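Chorismate mutase (Paraburkholderia phymatum, PDB 5TS9) probably catalyses the rearrangement of chorismate to prephenate, the single step that makes prephenate from chorismate. Local coordinates at residues A[77-82]-A[162-167]. Residues are numbered along the deposited sequence; the frame is centred on the assembly and turned at random. Where two conformers were deposited one is given.
Sequences QVEANK and LDRAVA
Ala80 and Ala165 meet where helix 67-95 packs against the C-terminal end of helix 156-165, a buried helix-helix contact in the all-helical fold of this chorismate mutase. The apolar part is small. Ala80 CB lies 3.8 Å from Ala165 CB, and the two methyls let the backbones come close: the CA atoms of Gln77 and Ala165 are 5.0 Å apart. Arg164 CG rests 4.0 Å from Ala80 CB.

Arg164 and Glu79 lie side by side and point the same way. Glu79 CB sits 3.6 Å above the plane of the Arg164 guanidinium, offset toward its rim. Their charges do not meet: Glu79 OE1 is 5.1 Å from Arg164 NH2. Arg164 NH1 pairs with Asp76. Arg164 and Glu79 form salt bridges with Glu79 and Arg164, respectively, of the second subunit. Lys82 NZ bridges to Glu79 OE2 from above the carboxylate plane and also pairs with Glu49.

One hydrogen bond crosses the contact. In Gln77, chi2 (-42°) turns CD toward Ala165, the last residue of its helix. Gln77 OE1 lies 3.7 Å from Ala165 CB. Gln77 NE2, also hydrogen-bonded to Ile73 O, donates to Ala165 O at 2.9 Å, bent to 131° at the hydrogen and coming from above the carbonyl plane.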
# COMPACT_ATOMS: atom_id res chain seq x y z
N GLN A 77 3.38 -1.72 -8.49
CA GLN A 77 4.71 -2.07 -7.99
C GLN A 77 5.29 -0.99 -7.10
O GLN A 77 5.93 -1.29 -6.08
CB GLN A 77 5.69 -2.32 -9.14
CG GLN A 77 5.33 -3.42 -10.12
CD GLN A 77 4.78 -4.66 -9.45
OE1 GLN A 77 5.51 -5.42 -8.82
NE2 GLN A 77 3.48 -4.89 -9.61
N VAL A 78 5.12 0.28 -7.48
CA VAL A 78 5.75 1.32 -6.67
C VAL A 78 4.98 1.51 -5.36
O VAL A 78 5.59 1.74 -4.32
CB VAL A 78 5.90 2.64 -7.45
CG1 VAL A 78 6.77 2.42 -8.66
CG2 VAL A 78 4.56 3.17 -7.86
N GLU A 79 3.66 1.33 -5.36
CA GLU A 79 2.90 1.43 -4.11
C GLU A 79 3.23 0.28 -3.16
O GLU A 79 3.30 0.47 -1.95
CB GLU A 79 1.39 1.46 -4.38
CG GLU A 79 0.92 2.69 -5.13
CD GLU A 79 1.15 3.96 -4.35
OE1 GLU A 79 1.01 3.94 -3.11
OE2 GLU A 79 1.47 4.98 -4.97
N ALA A 80 3.41 -0.93 -3.69
CA ALA A 80 3.78 -2.03 -2.79
C ALA A 80 5.16 -1.77 -2.19
O ALA A 80 5.40 -2.04 -1.01
CB ALA A 80 3.76 -3.36 -3.55
N ASN A 81 6.06 -1.23 -3.00
CA ASN A 81 7.41 -0.92 -2.51
C ASN A 81 7.36 0.13 -1.41
O ASN A 81 8.02 -0.01 -0.37
CB ASN A 81 8.27 -0.47 -3.70
CG ASN A 81 9.72 -0.92 -3.56
OD1 ASN A 81 10.51 -0.27 -2.88
ND2 ASN A 81 10.06 -2.03 -4.20
N LYS A 82 6.58 1.19 -1.60
CA LYS A 82 6.43 2.19 -0.53
C LYS A 82 5.78 1.59 0.72
O LYS A 82 6.16 1.95 1.83
CB LYS A 82 5.64 3.40 -1.04
CG LYS A 82 6.30 4.07 -2.26
CD LYS A 82 5.65 5.40 -2.63
CE LYS A 82 4.25 5.19 -3.16
NZ LYS A 82 3.64 6.52 -3.58
N LEU A 162 3.30 -8.06 -1.27
CA LEU A 162 3.23 -8.82 -2.52
C LEU A 162 1.78 -8.91 -3.01
O LEU A 162 1.51 -8.75 -4.21
CB LEU A 162 3.83 -10.23 -2.34
CG LEU A 162 4.01 -11.07 -3.61
CD1 LEU A 162 4.63 -10.25 -4.72
CD2 LEU A 162 4.87 -12.30 -3.35
N ASP A 163 0.83 -9.12 -2.10
CA ASP A 163 -0.59 -9.09 -2.48
C ASP A 163 -0.99 -7.74 -3.07
O ASP A 163 -1.86 -7.67 -3.95
CB ASP A 163 -1.48 -9.38 -1.27
CG ASP A 163 -1.51 -10.88 -0.86
OD1 ASP A 163 -1.45 -11.79 -1.72
OD2 ASP A 163 -1.64 -11.13 0.36
N ARG A 164 -0.38 -6.65 -2.60
CA ARG A 164 -0.63 -5.34 -3.20
C ARG A 164 -0.03 -5.27 -4.60
O ARG A 164 -0.64 -4.71 -5.52
CB ARG A 164 -0.05 -4.23 -2.31
CG ARG A 164 -0.17 -2.80 -2.87
CD ARG A 164 -1.64 -2.33 -2.83
NE ARG A 164 -1.86 -0.99 -3.38
CZ ARG A 164 -1.96 -0.73 -4.67
NH1 ARG A 164 -1.83 -1.72 -5.56
NH2 ARG A 164 -2.18 0.52 -5.09
N ALA A 165 1.15 -5.86 -4.79
CA ALA A 165 1.83 -5.73 -6.08
C ALA A 165 1.12 -6.49 -7.20
O ALA A 165 1.11 -6.04 -8.34
CB ALA A 165 3.28 -6.20 -5.97
N VAL A 166 0.50 -7.63 -6.89
CA VAL A 166 -0.14 -8.48 -7.91
C VAL A 166 -1.57 -8.04 -8.20
O VAL A 166 -2.31 -8.71 -8.94
CB VAL A 166 -0.14 -9.95 -7.46
CG1 VAL A 166 1.29 -10.44 -7.24
CG2 VAL A 166 -1.00 -10.13 -6.20
N ALA A 167 -1.97 -6.90 -7.62
CA ALA A 167 -3.36 -6.44 -7.61
C ALA A 167 -4.05 -6.52 -8.98
O ALA A 167 -5.24 -6.87 -9.06
CB ALA A 167 -3.41 -5.00 -7.09